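Local coordinates for protein beta-1,4-mannanase (Cryptopygus antarcticus, PDB 4OOU) that hydrolyses internal beta-1,4-mannosidic linkages in mannans, converting mannotetraose and mannopentaose mainly to mannobiose and mannotriose, at residues E21-S26 with K235-V240; F53-Y58 with D104-L109; N124-L129 with S172-E177; I225-H230 with K269-I274; N275-H280 with N304-L309. All coordinates share one frame; numbering follows the deposited sequence.

How the interactions relate
Interactions 1, 3 and 5 belong to one beta-barrel wall. The centres of interactions 1 and 3 are 9 Å apart, and Leu237 O meets Trp176 N at 2.8 Å, a probable hydrogen bond; interaction 1 touches interaction 5 through Val238 O and Asn275 N. Inside the barrel, Glu177 OE1 of interaction 3 and Gln278 NE2 of interaction 5 lie 3.0 Å apart, and the Gln278 side chain is about 5 Å from that of Glu312, the probable nucleophile. Interaction 4 joins an outer helix to the loop feeding interaction 5. Interaction 2 stands apart, its centre 32 Å from that of interaction 5 across the chain's centre.

Interaction 1: E21-S26 with K235-V240; sequences EFLKAS and KALVTV
At the bottom of the TIM barrel, where the strands begin, Phe22, Leu23 and Ala25, in and just before the first arm of an N-terminal hairpin, meet Lys235 and Leu237, the residues that lead into barrel strand 238-241. No hydrogen bond links the two segments; the evidence is all from side-chain geometry. Lys235 lays its CE over the centre of the Phe22 ring, 3.6 Å from the centroid and only 2° off the normal, a CH-pi contact. Lys235 NZ sits over the same face, 3.9 Å from the Phe22 centroid and 22° off the normal, which makes a cation-pi pair as well. Lys235 NZ leans toward one side of the ring, coming to 3.6 Å from Phe22 CE2. The lysine chain is bent at chi2 (61°) and crosses the phenylalanine side chain at about a right angle. Its ammonium also forms a salt bridge with Asp233 and a hydrogen bond to Lys168 O, so the ring is one of several partners. Deeper in, the two methyls of Leu237 divide the work: CD1 lies 3.5 Å from Leu23 O and 3.8 Å from Leu23 CD1, whereas CD2 touches Ala25 CB at 3.9 Å. Behind Leu23 stand Phe30 and Tyr32 of the returning strand 29-32. An N-terminal beta hairpin closing the bottom of the (beta/alpha)8 barrel, remote from the catalytic end, is a familiar feature of glycoside hydrolase family 5.

Interaction 2: F53-Y58 with D104-L109; sequences FGNGQY and DSKKTL
Asn55 and Asp104 tie together two loops on the barrel's rim, each lying just before a helix and each containing a beta turn: type I' from Gly54 to Gln57 and type I from Asp104 to Lys107. The carboxylate of Asp104 is gripped through both oxygens. Asp104 OD2 accepts Asn55 N across the contact at 2.6 Å, nearly straight at 173°, with the donor above the carboxylate plane. Thr108 N lies on the syn side of both oxygens, 2.8 Å from Asp104 OD1 and 3.2 Å from Asp104 OD2, while Leu109 N adds a bond to OD1 from above the plane. The amide oxygen of Asn55 is an acceptor in its turn, for two donors of the other turn. Ser105 OG donates to Asn55 OD1 at 2.9 Å from above the carbonyl plane, and Lys106 N points at the same oxygen of Asn55 at 3.3 Å with a 179° angle. On the nitrogen side, Asn55 ND2 donates to a water at 2.8 Å, and Ser105 N donates to that water too. Gly54 has a positive phi of 97°, and a CB there would jam against the preceding carbonyl oxygen and crowd Asp104 CB. Apolar contact is slight, chiefly Phe53 CB on Leu109 CD1 at 3.8 Å. With three backbone N-H groups directed at it, the Asp104 carboxylate is probably stabilised as the anion, and the two turns are held by side chains accepting from backbone amides.

Interaction 3: N124-L129 with S172-E177; sequences NVFLIL and SLAAWE
The Phe126 ring has Ser172 O at its edge, near the ring plane, 3.8 Å from Phe126 CD1; Ala174 CB approaches the same ring atom obliquely at 3.6 Å. The other flat group, the Trp176 indole, carries Leu173 CG over one face, offset toward the rim. Leu173 also meets the neighbouring strand, where its CD1 touches Leu129 CG at 3.5 Å and the two side chains cross at about a right angle. The backbones are parallel barrel strands, their axes 18° apart. Ser172 O takes Leu127 N at 2.8 Å, and Ser172 OG donates to Val125 O. A beta bulge follows: Leu127 O accepts Ala174 N at 2.9 Å and, weakly, Ala175 N at 3.5 Å, so the register shifts by one. Regular pairing resumes with Leu129 N to Ala175 O and Glu177 N to Leu129 O. The Glu177 carboxylate forms a salt bridge with Arg81 and accepts a hydrogen bond from Gln278, near the substrate-binding residues Trp83 and Asn180. Strands 79-86 and 238-241 flank the pair, while Leu127 and Leu173 face outward against Leu117 of helix 109-122.

Interaction 4: I225-H230 with K269-I274; sequences ISSAIH and KSNGII
Ile273 O is gripped by two side chains of helix 215-232, Ser226 and His230, which reach it from opposite faces of its carbonyl plane. This belongs to the outer layer of the TIM barrel, where the helix packs beside the loop running into strand 277-281. Ser226 OG donates at 2.5 Å to Ile273 O, a length so short that its exact value is doubtful. The second donor, His230 NE2, stands 3.3 Å from Ile273 O; the oxygen lies at the edge of the imidazole, 5° from its plane, and the angle at hydrogen is 161°. The loop begins with a type I turn, Lys269 to Gly272, pinned also by Asn223, whose ND2 bonds Lys269 O and Gly272 O. At the closest backbone approach, Gly272 CA comes to 3.5 Å from Ser227 N. Lys269 CB rests on Ser227 CB, while its ammonium makes a cation-pi contact with Trp224. Asn271 turns its CG between backbone N and carbonyl carbon (chi1 74°), and Ser227 OG donates to Asn271 OD1 at 2.7 Å, in the carbonyl plane.

Interaction 5: N275-H280 with N304-L309; sequences NFYQMH and NDKPLL
Asp305 opens the contact, its OD2 accepting Tyr277 OH at 3.0 Å on the syn side of the carboxylate and at the edge of the tyrosine ring, whose plane is turned 70° from the carboxylate's. The segments then pair as neighbouring parallel strands of the TIM barrel. Lys306 crosses the same tyrosine side chain at about a right angle, with CD over one ring face, offset toward the rim and 3.8 Å from the centroid, a CH-pi contact. Its ammonium continues to a salt bridge with Asp260. Pro307 sets its CB 3.8 Å from Phe276 CB, and Pro307 O takes the hydrogen bond from Tyr277 N. Leu308 CD1 meets Tyr277 CB at 3.6 Å and Met279 CG at 4.1 Å. Leu309 lies alongside Gln278 and Phe276, CD1 being 3.6 Å from Gln278 CG. Its backbone bonds twice to the same strand, its N donating to Tyr277 O and its O accepting from Met279 N. Here the strands reach the catalytic centre: Gln278 lies near Glu312, the probable nucleophile, and His280 ND1 is hydrogen-bonded to Glu181, the probable acid/base. Through its other ring nitrogen, His280 NE2 donates to Gln278 OE1 at 2.8 Å, with the oxygen in the imidazole plane.

Interaction 1: E21-S26 with K235-V240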
# COMPACT_ATOMS: atom_id res chain seq x y z
N GLU A 21 17.43 6.04 -11.68
CA GLU A 21 17.20 5.84 -10.25
C GLU A 21 15.74 5.54 -9.92
O GLU A 21 14.82 6.16 -10.46
CB GLU A 21 17.66 7.07 -9.48
CG GLU A 21 19.17 7.14 -9.30
CD GLU A 21 19.65 5.98 -8.46
OE1 GLU A 21 19.07 5.80 -7.34
OE2 GLU A 21 20.54 5.23 -8.93
N PHE A 22 15.54 4.55 -9.04
CA PHE A 22 14.24 4.21 -8.51
C PHE A 22 14.30 4.41 -7.02
O PHE A 22 15.36 4.56 -6.46
CB PHE A 22 13.89 2.75 -8.81
CG PHE A 22 13.88 2.44 -10.28
CD1 PHE A 22 15.08 2.12 -10.95
CD2 PHE A 22 12.69 2.48 -11.01
CE1 PHE A 22 15.09 1.85 -12.32
CE2 PHE A 22 12.69 2.23 -12.37
CZ PHE A 22 13.89 1.90 -13.02
N LEU A 23 13.14 4.45 -6.38
CA LEU A 23 13.04 4.47 -4.92
C LEU A 23 13.50 3.12 -4.40
O LEU A 23 13.01 2.10 -4.86
CB LEU A 23 11.57 4.69 -4.51
CG LEU A 23 11.15 5.47 -3.26
CD1 LEU A 23 10.34 4.60 -2.31
CD2 LEU A 23 12.30 6.16 -2.57
N LYS A 24 14.46 3.11 -3.47
CA LYS A 24 14.94 1.87 -2.83
C LYS A 24 14.50 1.91 -1.38
O LYS A 24 14.02 2.94 -0.91
CB LYS A 24 16.46 1.72 -2.91
CG LYS A 24 17.07 2.28 -4.19
CD LYS A 24 18.59 2.11 -4.27
CE LYS A 24 19.00 0.98 -5.22
NZ LYS A 24 20.47 0.92 -5.39
N ALA A 25 14.62 0.77 -0.71
CA ALA A 25 14.44 0.65 0.71
C ALA A 25 15.67 -0.05 1.24
O ALA A 25 15.99 -1.11 0.75
CB ALA A 25 13.22 -0.18 1.05
N SER A 26 16.30 0.54 2.24
CA SER A 26 17.54 0.02 2.83
C SER A 26 17.59 0.39 4.32
O SER A 26 17.40 1.54 4.71
CB SER A 26 18.78 0.55 2.06
OG SER A 26 19.98 0.53 2.83
N LYS A 235 14.46 -5.26 -8.23
CA LYS A 235 14.46 -4.07 -7.34
C LYS A 235 13.09 -3.53 -6.90
O LYS A 235 13.02 -2.55 -6.15
CB LYS A 235 15.28 -2.90 -7.92
CG LYS A 235 14.88 -2.43 -9.31
CD LYS A 235 13.47 -1.90 -9.46
CE LYS A 235 13.31 -1.28 -10.85
NZ LYS A 235 11.91 -1.15 -11.29
N ALA A 236 12.00 -4.15 -7.37
CA ALA A 236 10.65 -3.72 -6.98
C ALA A 236 10.39 -3.81 -5.45
O ALA A 236 10.87 -4.71 -4.73
CB ALA A 236 9.59 -4.50 -7.77
N LEU A 237 9.61 -2.84 -5.00
CA LEU A 237 9.33 -2.67 -3.60
C LEU A 237 7.93 -3.21 -3.34
O LEU A 237 6.97 -2.86 -4.04
CB LEU A 237 9.43 -1.19 -3.22
CG LEU A 237 10.82 -0.55 -3.20
CD1 LEU A 237 10.66 0.83 -2.57
CD2 LEU A 237 11.87 -1.37 -2.44
N VAL A 238 7.79 -4.04 -2.33
CA VAL A 238 6.48 -4.60 -2.05
C VAL A 238 6.11 -4.29 -0.64
O VAL A 238 7.00 -4.28 0.24
CB VAL A 238 6.44 -6.09 -2.29
CG1 VAL A 238 5.02 -6.59 -2.09
CG2 VAL A 238 6.89 -6.40 -3.72
N THR A 239 4.81 -4.02 -0.43
CA THR A 239 4.27 -3.80 0.89
C THR A 239 2.91 -4.47 1.03
O THR A 239 2.37 -5.08 0.11
CB THR A 239 4.14 -2.28 1.18
OG1 THR A 239 3.92 -2.02 2.58
CG2 THR A 239 3.00 -1.68 0.43
N VAL A 240 2.41 -4.36 2.24
CA VAL A 240 1.11 -4.76 2.64
C VAL A 240 0.71 -3.70 3.69
O VAL A 240 1.53 -3.33 4.55
CB VAL A 240 1.15 -6.15 3.29
CG1 VAL A 240 -0.17 -6.48 3.97
CG2 VAL A 240 1.50 -7.19 2.24

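Interaction 2: F53-Y58 with D104-L109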
# COMPACT_ATOMS: atom_id res chain seq x y z
N PHE A 53 -8.86 1.63 -14.06
CA PHE A 53 -8.09 1.07 -15.14
C PHE A 53 -8.69 -0.25 -15.68
O PHE A 53 -9.29 -1.04 -14.92
CB PHE A 53 -6.72 0.74 -14.60
CG PHE A 53 -6.12 1.82 -13.76
CD1 PHE A 53 -5.34 2.81 -14.34
CD2 PHE A 53 -6.31 1.81 -12.38
CE1 PHE A 53 -4.78 3.79 -13.55
CE2 PHE A 53 -5.75 2.79 -11.58
CZ PHE A 53 -4.97 3.78 -12.17
N GLY A 54 -8.50 -0.49 -16.98
CA GLY A 54 -9.05 -1.66 -17.67
C GLY A 54 -10.35 -1.34 -18.38
O GLY A 54 -11.02 -0.34 -18.03
N ASN A 55 -10.71 -2.17 -19.38
CA ASN A 55 -12.01 -2.08 -20.10
C ASN A 55 -12.30 -0.65 -20.54
O ASN A 55 -13.39 -0.12 -20.34
CB ASN A 55 -13.16 -2.64 -19.25
CG ASN A 55 -13.06 -4.15 -19.04
OD1 ASN A 55 -12.31 -4.85 -19.73
ND2 ASN A 55 -13.86 -4.67 -18.11
N GLY A 56 -11.27 -0.04 -21.10
CA GLY A 56 -11.32 1.32 -21.57
C GLY A 56 -11.89 2.33 -20.62
O GLY A 56 -12.41 3.34 -21.07
N GLN A 57 -11.78 2.08 -19.31
CA GLN A 57 -12.46 2.95 -18.31
C GLN A 57 -11.59 4.12 -17.90
O GLN A 57 -12.05 5.05 -17.26
CB GLN A 57 -12.87 2.14 -17.06
CG GLN A 57 -13.88 1.04 -17.31
CD GLN A 57 -15.22 1.55 -17.80
OE1 GLN A 57 -15.66 2.65 -17.44
NE2 GLN A 57 -15.89 0.74 -18.59
N TYR A 58 -10.32 4.05 -18.27
CA TYR A 58 -9.36 5.08 -17.92
C TYR A 58 -9.59 6.38 -18.67
O TYR A 58 -9.23 7.45 -18.17
CB TYR A 58 -7.97 4.56 -18.20
CG TYR A 58 -6.83 5.46 -17.83
CD1 TYR A 58 -6.34 5.51 -16.54
CD2 TYR A 58 -6.19 6.23 -18.78
CE1 TYR A 58 -5.26 6.31 -16.20
CE2 TYR A 58 -5.12 7.03 -18.44
CZ TYR A 58 -4.66 7.07 -17.15
OH TYR A 58 -3.58 7.86 -16.81
N ASP A 104 -7.49 -7.60 -18.38
CA ASP A 104 -8.87 -7.17 -18.39
C ASP A 104 -9.38 -7.54 -19.78
O ASP A 104 -8.56 -7.73 -20.69
CB ASP A 104 -8.96 -5.68 -18.11
CG ASP A 104 -8.35 -4.83 -19.20
OD1 ASP A 104 -7.12 -4.84 -19.34
OD2 ASP A 104 -9.10 -4.10 -19.89
N SER A 105 -10.69 -7.70 -19.97
CA SER A 105 -11.17 -8.32 -21.21
C SER A 105 -10.77 -7.50 -22.44
O SER A 105 -10.35 -8.08 -23.46
CB SER A 105 -12.68 -8.57 -21.18
OG SER A 105 -13.32 -7.46 -20.61
N LYS A 106 -10.88 -6.17 -22.34
CA LYS A 106 -10.36 -5.25 -23.40
C LYS A 106 -8.81 -5.15 -23.47
O LYS A 106 -8.32 -4.46 -24.34
CB LYS A 106 -10.93 -3.82 -23.25
CG LYS A 106 -12.25 -3.52 -23.97
CD LYS A 106 -13.47 -4.01 -23.16
CE LYS A 106 -14.81 -3.84 -23.88
NZ LYS A 106 -15.38 -2.47 -23.71
N LYS A 107 -8.07 -5.79 -22.55
CA LYS A 107 -6.60 -5.72 -22.52
C LYS A 107 -6.05 -4.29 -22.62
O LYS A 107 -5.13 -3.97 -23.38
CB LYS A 107 -5.98 -6.59 -23.63
CG LYS A 107 -6.03 -8.08 -23.40
CD LYS A 107 -5.34 -8.83 -24.54
CE LYS A 107 -6.00 -10.18 -24.79
NZ LYS A 107 -5.05 -11.34 -24.78
N THR A 108 -6.61 -3.45 -21.77
CA THR A 108 -6.30 -2.03 -21.68
C THR A 108 -5.46 -1.67 -20.43
O THR A 108 -4.83 -0.60 -20.40
CB THR A 108 -7.66 -1.31 -21.66
OG1 THR A 108 -8.04 -0.99 -23.00
CG2 THR A 108 -7.68 -0.07 -20.80
N LEU A 109 -5.46 -2.53 -19.42
CA LEU A 109 -4.91 -2.18 -18.09
C LEU A 109 -3.48 -1.68 -18.11
O LEU A 109 -3.19 -0.64 -17.52
CB LEU A 109 -4.95 -3.37 -17.13
CG LEU A 109 -4.54 -3.03 -15.70
CD1 LEU A 109 -5.74 -2.93 -14.79
CD2 LEU A 109 -3.60 -4.07 -15.15
O HOH W 1 -12.43 -6.97 -17.56

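Interaction 3: N124-L129 with S172-E177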
# COMPACT_ATOMS: atom_id res chain seq x y z
N ASN A 124 6.72 14.75 -10.76
CA ASN A 124 7.54 14.29 -9.66
C ASN A 124 6.70 13.73 -8.51
O ASN A 124 6.82 14.15 -7.34
CB ASN A 124 8.49 15.39 -9.21
CG ASN A 124 9.59 15.67 -10.25
OD1 ASN A 124 10.17 14.75 -10.86
ND2 ASN A 124 9.87 16.94 -10.45
N VAL A 125 5.86 12.77 -8.87
CA VAL A 125 5.10 11.98 -7.91
C VAL A 125 5.22 10.46 -8.10
O VAL A 125 5.09 9.92 -9.17
CB VAL A 125 3.61 12.33 -7.95
CG1 VAL A 125 2.81 11.36 -7.11
CG2 VAL A 125 3.41 13.74 -7.48
N PHE A 126 5.41 9.81 -6.98
CA PHE A 126 5.50 8.42 -6.88
C PHE A 126 4.13 7.80 -6.70
O PHE A 126 3.25 8.33 -5.97
CB PHE A 126 6.32 8.11 -5.63
CG PHE A 126 7.81 8.24 -5.81
CD1 PHE A 126 8.49 7.38 -6.71
CD2 PHE A 126 8.53 9.15 -5.06
CE1 PHE A 126 9.88 7.48 -6.85
CE2 PHE A 126 9.89 9.27 -5.21
CZ PHE A 126 10.58 8.43 -6.10
N LEU A 127 3.97 6.63 -7.31
CA LEU A 127 2.75 5.88 -7.14
C LEU A 127 2.98 4.63 -6.32
O LEU A 127 4.01 3.98 -6.44
CB LEU A 127 2.18 5.52 -8.50
CG LEU A 127 1.55 6.65 -9.28
CD1 LEU A 127 0.60 6.10 -10.34
CD2 LEU A 127 0.79 7.61 -8.36
N ILE A 128 2.03 4.31 -5.47
CA ILE A 128 1.97 2.99 -4.89
C ILE A 128 0.72 2.37 -5.48
O ILE A 128 -0.37 2.93 -5.39
CB ILE A 128 1.92 3.01 -3.36
CG1 ILE A 128 3.24 3.52 -2.79
CG2 ILE A 128 1.61 1.60 -2.83
CD1 ILE A 128 3.15 3.93 -1.32
N LEU A 129 0.90 1.23 -6.13
CA LEU A 129 -0.21 0.57 -6.76
C LEU A 129 -0.66 -0.51 -5.81
O LEU A 129 0.14 -1.37 -5.47
CB LEU A 129 0.27 -0.04 -8.07
CG LEU A 129 0.70 1.04 -9.05
CD1 LEU A 129 0.86 0.48 -10.46
CD2 LEU A 129 -0.28 2.21 -9.05
N SER A 172 8.59 6.35 -11.63
CA SER A 172 7.40 6.81 -10.97
C SER A 172 6.70 5.73 -10.11
O SER A 172 5.91 6.08 -9.21
CB SER A 172 6.44 7.33 -12.01
OG SER A 172 5.89 8.53 -11.52
N LEU A 173 6.95 4.46 -10.40
CA LEU A 173 6.33 3.36 -9.66
C LEU A 173 7.17 3.05 -8.46
O LEU A 173 8.16 2.32 -8.54
CB LEU A 173 6.18 2.11 -10.53
CG LEU A 173 5.45 0.87 -9.98
CD1 LEU A 173 4.17 1.22 -9.26
CD2 LEU A 173 5.13 -0.07 -11.11
N ALA A 174 6.78 3.62 -7.33
CA ALA A 174 7.52 3.45 -6.11
C ALA A 174 7.41 2.02 -5.57
O ALA A 174 8.40 1.43 -5.21
CB ALA A 174 7.04 4.46 -5.08
N ALA A 175 6.21 1.48 -5.50
CA ALA A 175 5.97 0.17 -4.85
C ALA A 175 4.66 -0.49 -5.24
O ALA A 175 3.68 0.17 -5.65
CB ALA A 175 6.01 0.34 -3.35
N TRP A 176 4.63 -1.81 -5.10
CA TRP A 176 3.39 -2.58 -5.27
C TRP A 176 2.89 -2.99 -3.90
O TRP A 176 3.68 -3.41 -3.06
CB TRP A 176 3.65 -3.84 -6.09
CG TRP A 176 4.35 -3.59 -7.38
CD1 TRP A 176 5.67 -3.27 -7.55
CD2 TRP A 176 3.77 -3.62 -8.67
NE1 TRP A 176 5.95 -3.08 -8.88
CE2 TRP A 176 4.79 -3.29 -9.59
CE3 TRP A 176 2.48 -3.86 -9.14
CZ2 TRP A 176 4.58 -3.26 -10.97
CZ3 TRP A 176 2.26 -3.81 -10.49
CH2 TRP A 176 3.31 -3.52 -11.40
N GLU A 177 1.59 -2.89 -3.69
CA GLU A 177 0.99 -3.40 -2.46
C GLU A 177 0.06 -4.55 -2.78
O GLU A 177 -0.93 -4.43 -3.51
CB GLU A 177 0.25 -2.31 -1.73
CG GLU A 177 -0.39 -2.78 -0.46
CD GLU A 177 -0.95 -1.64 0.37
OE1 GLU A 177 -0.55 -0.46 0.17
OE2 GLU A 177 -1.81 -1.97 1.23

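Interaction 4: I225-H230 with K269-I274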
# COMPACT_ATOMS: atom_id res chain seq x y z
N ILE A 225 2.66 -14.02 -4.21
CA ILE A 225 2.51 -12.87 -5.09
C ILE A 225 3.76 -11.98 -5.12
O ILE A 225 4.21 -11.60 -6.20
CB ILE A 225 1.26 -12.08 -4.75
CG1 ILE A 225 0.02 -12.91 -5.09
CG2 ILE A 225 1.20 -10.80 -5.57
CD1 ILE A 225 -1.26 -12.34 -4.51
N SER A 226 4.31 -11.68 -3.94
CA SER A 226 5.58 -10.94 -3.84
C SER A 226 6.69 -11.67 -4.57
O SER A 226 7.52 -11.07 -5.28
CB SER A 226 5.98 -10.80 -2.38
OG SER A 226 7.20 -10.10 -2.24
N SER A 227 6.71 -12.99 -4.41
CA SER A 227 7.79 -13.73 -4.98
C SER A 227 7.84 -13.43 -6.46
O SER A 227 8.92 -13.27 -7.02
CB SER A 227 7.69 -15.23 -4.74
OG SER A 227 8.76 -15.86 -5.46
N ALA A 228 6.67 -13.35 -7.09
CA ALA A 228 6.61 -13.31 -8.54
C ALA A 228 6.87 -11.90 -9.07
O ALA A 228 7.46 -11.71 -10.18
CB ALA A 228 5.28 -13.85 -9.03
N ILE A 229 6.46 -10.91 -8.29
CA ILE A 229 6.87 -9.53 -8.57
C ILE A 229 8.41 -9.40 -8.52
O ILE A 229 9.04 -8.86 -9.44
CB ILE A 229 6.28 -8.53 -7.55
CG1 ILE A 229 4.74 -8.58 -7.59
CG2 ILE A 229 6.81 -7.13 -7.85
CD1 ILE A 229 4.04 -7.80 -6.50
N HIS A 230 9.01 -9.88 -7.44
CA HIS A 230 10.45 -9.84 -7.32
C HIS A 230 11.08 -10.66 -8.45
O HIS A 230 12.04 -10.20 -9.04
CB HIS A 230 10.92 -10.35 -5.95
CG HIS A 230 10.54 -9.47 -4.80
ND1 HIS A 230 10.87 -8.13 -4.74
CD2 HIS A 230 9.87 -9.74 -3.65
CE1 HIS A 230 10.42 -7.62 -3.60
NE2 HIS A 230 9.82 -8.58 -2.92
N LYS A 269 8.28 -19.45 -0.60
CA LYS A 269 8.98 -18.70 -1.63
C LYS A 269 9.83 -17.68 -0.90
O LYS A 269 9.33 -16.86 -0.10
CB LYS A 269 8.03 -18.12 -2.69
CG LYS A 269 7.30 -19.25 -3.43
CD LYS A 269 7.14 -19.03 -4.93
CE LYS A 269 6.10 -19.97 -5.54
NZ LYS A 269 6.73 -21.14 -6.22
N SER A 270 11.13 -17.80 -1.15
CA SER A 270 12.12 -17.29 -0.24
C SER A 270 12.31 -15.79 -0.44
O SER A 270 12.67 -15.09 0.50
CB SER A 270 13.44 -18.07 -0.42
OG SER A 270 14.18 -17.55 -1.48
N ASN A 271 12.07 -15.32 -1.66
CA ASN A 271 12.10 -13.89 -1.98
C ASN A 271 10.70 -13.27 -2.05
O ASN A 271 10.48 -12.32 -2.78
CB ASN A 271 12.83 -13.68 -3.31
CG ASN A 271 12.01 -14.10 -4.49
OD1 ASN A 271 11.07 -14.89 -4.37
ND2 ASN A 271 12.32 -13.54 -5.63
N GLY A 272 9.75 -13.83 -1.30
CA GLY A 272 8.38 -13.35 -1.33
C GLY A 272 8.18 -12.54 -0.09
O GLY A 272 7.39 -12.94 0.81
N ILE A 273 8.92 -11.43 -0.03
CA ILE A 273 8.94 -10.59 1.17
C ILE A 273 8.31 -9.22 0.94
O ILE A 273 8.04 -8.85 -0.19
CB ILE A 273 10.34 -10.44 1.79
CG1 ILE A 273 11.35 -9.79 0.83
CG2 ILE A 273 10.81 -11.80 2.28
CD1 ILE A 273 12.65 -9.32 1.49
N ILE A 274 8.00 -8.52 2.02
CA ILE A 274 7.70 -7.12 1.88
C ILE A 274 8.99 -6.38 2.15
O ILE A 274 9.81 -6.83 2.91
CB ILE A 274 6.54 -6.60 2.74
CG1 ILE A 274 6.70 -6.91 4.21
CG2 ILE A 274 5.25 -7.20 2.26
CD1 ILE A 274 5.50 -6.42 5.01

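Interaction 5: N275-H280 with N304-L309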
# COMPACT_ATOMS: atom_id res chain seq x y z
N ASN A 275 9.16 -5.25 1.50
CA ASN A 275 10.35 -4.44 1.63
C ASN A 275 10.19 -3.31 2.61
O ASN A 275 11.20 -2.77 3.08
CB ASN A 275 10.72 -3.94 0.26
CG ASN A 275 10.92 -5.07 -0.69
OD1 ASN A 275 10.15 -5.29 -1.64
ND2 ASN A 275 11.93 -5.88 -0.39
N PHE A 276 8.93 -2.96 2.91
CA PHE A 276 8.56 -1.95 3.88
C PHE A 276 7.21 -2.26 4.53
O PHE A 276 6.27 -2.71 3.88
CB PHE A 276 8.64 -0.52 3.30
CG PHE A 276 7.55 -0.12 2.31
CD1 PHE A 276 6.30 0.30 2.73
CD2 PHE A 276 7.82 -0.06 0.95
CE1 PHE A 276 5.32 0.70 1.82
CE2 PHE A 276 6.85 0.34 0.04
CZ PHE A 276 5.60 0.72 0.49
N TYR A 277 7.15 -2.05 5.84
CA TYR A 277 5.93 -2.21 6.61
C TYR A 277 5.03 -0.99 6.41
O TYR A 277 5.44 0.05 5.87
CB TYR A 277 6.27 -2.34 8.07
CG TYR A 277 7.16 -3.54 8.40
CD1 TYR A 277 6.67 -4.84 8.41
CD2 TYR A 277 8.48 -3.35 8.78
CE1 TYR A 277 7.48 -5.92 8.73
CE2 TYR A 277 9.29 -4.43 9.13
CZ TYR A 277 8.80 -5.70 9.09
OH TYR A 277 9.65 -6.73 9.43
N GLN A 278 3.80 -1.13 6.85
CA GLN A 278 2.81 -0.10 6.62
C GLN A 278 1.66 -0.31 7.57
O GLN A 278 0.96 -1.33 7.51
CB GLN A 278 2.30 -0.16 5.19
CG GLN A 278 1.52 1.06 4.70
CD GLN A 278 0.65 0.77 3.49
OE1 GLN A 278 -0.52 1.20 3.44
NE2 GLN A 278 1.20 0.03 2.51
N MET A 279 1.45 0.66 8.44
CA MET A 279 0.28 0.65 9.30
C MET A 279 -0.68 1.74 8.85
O MET A 279 -0.27 2.73 8.24
CB MET A 279 0.71 0.85 10.74
CG MET A 279 1.65 -0.22 11.27
SD MET A 279 2.57 0.32 12.73
CE MET A 279 3.52 -1.16 13.06
N HIS A 280 -1.96 1.51 9.07
CA HIS A 280 -2.98 2.54 8.88
C HIS A 280 -3.48 2.93 10.24
O HIS A 280 -3.46 2.11 11.10
CB HIS A 280 -4.17 1.98 8.13
CG HIS A 280 -3.83 1.49 6.76
ND1 HIS A 280 -4.69 0.71 6.03
CD2 HIS A 280 -2.74 1.67 6.00
CE1 HIS A 280 -4.15 0.45 4.86
NE2 HIS A 280 -2.96 1.01 4.82
N ASN A 304 13.09 -1.77 12.60
CA ASN A 304 14.01 -0.87 11.97
C ASN A 304 14.78 -1.54 10.83
O ASN A 304 15.47 -0.85 10.10
CB ASN A 304 14.99 -0.29 13.01
CG ASN A 304 14.31 0.21 14.30
OD1 ASN A 304 13.06 0.35 14.43
ND2 ASN A 304 15.14 0.49 15.27
N ASP A 305 14.67 -2.87 10.70
CA ASP A 305 15.11 -3.64 9.51
C ASP A 305 14.51 -3.09 8.18
O ASP A 305 15.13 -3.20 7.10
CB ASP A 305 14.80 -5.18 9.66
CG ASP A 305 13.44 -5.46 10.34
OD1 ASP A 305 13.19 -4.82 11.38
OD2 ASP A 305 12.61 -6.30 9.86
N LYS A 306 13.29 -2.55 8.27
CA LYS A 306 12.56 -2.06 7.08
C LYS A 306 11.98 -0.72 7.38
O LYS A 306 11.68 -0.44 8.54
CB LYS A 306 11.41 -2.99 6.69
CG LYS A 306 11.80 -4.44 6.39
CD LYS A 306 10.56 -5.25 6.03
CE LYS A 306 10.81 -6.74 6.03
NZ LYS A 306 11.79 -7.09 4.95
N PRO A 307 11.78 0.12 6.34
CA PRO A 307 11.03 1.36 6.48
C PRO A 307 9.61 1.07 6.94
O PRO A 307 9.12 -0.03 6.72
CB PRO A 307 11.01 1.94 5.07
CG PRO A 307 12.04 1.19 4.29
CD PRO A 307 12.11 -0.16 4.94
N LEU A 308 8.98 2.04 7.62
CA LEU A 308 7.59 1.96 8.07
C LEU A 308 6.81 3.22 7.62
O LEU A 308 7.24 4.36 7.82
CB LEU A 308 7.53 1.86 9.59
CG LEU A 308 6.14 1.91 10.20
CD1 LEU A 308 5.30 0.76 9.70
CD2 LEU A 308 6.27 1.82 11.71
N LEU A 309 5.68 2.97 6.97
CA LEU A 309 4.93 3.99 6.28
C LEU A 309 3.66 4.05 7.07
O LEU A 309 3.10 3.00 7.39
CB LEU A 309 4.61 3.49 4.87
CG LEU A 309 4.17 4.33 3.64
CD1 LEU A 309 3.08 3.65 2.81
CD2 LEU A 309 3.74 5.75 3.97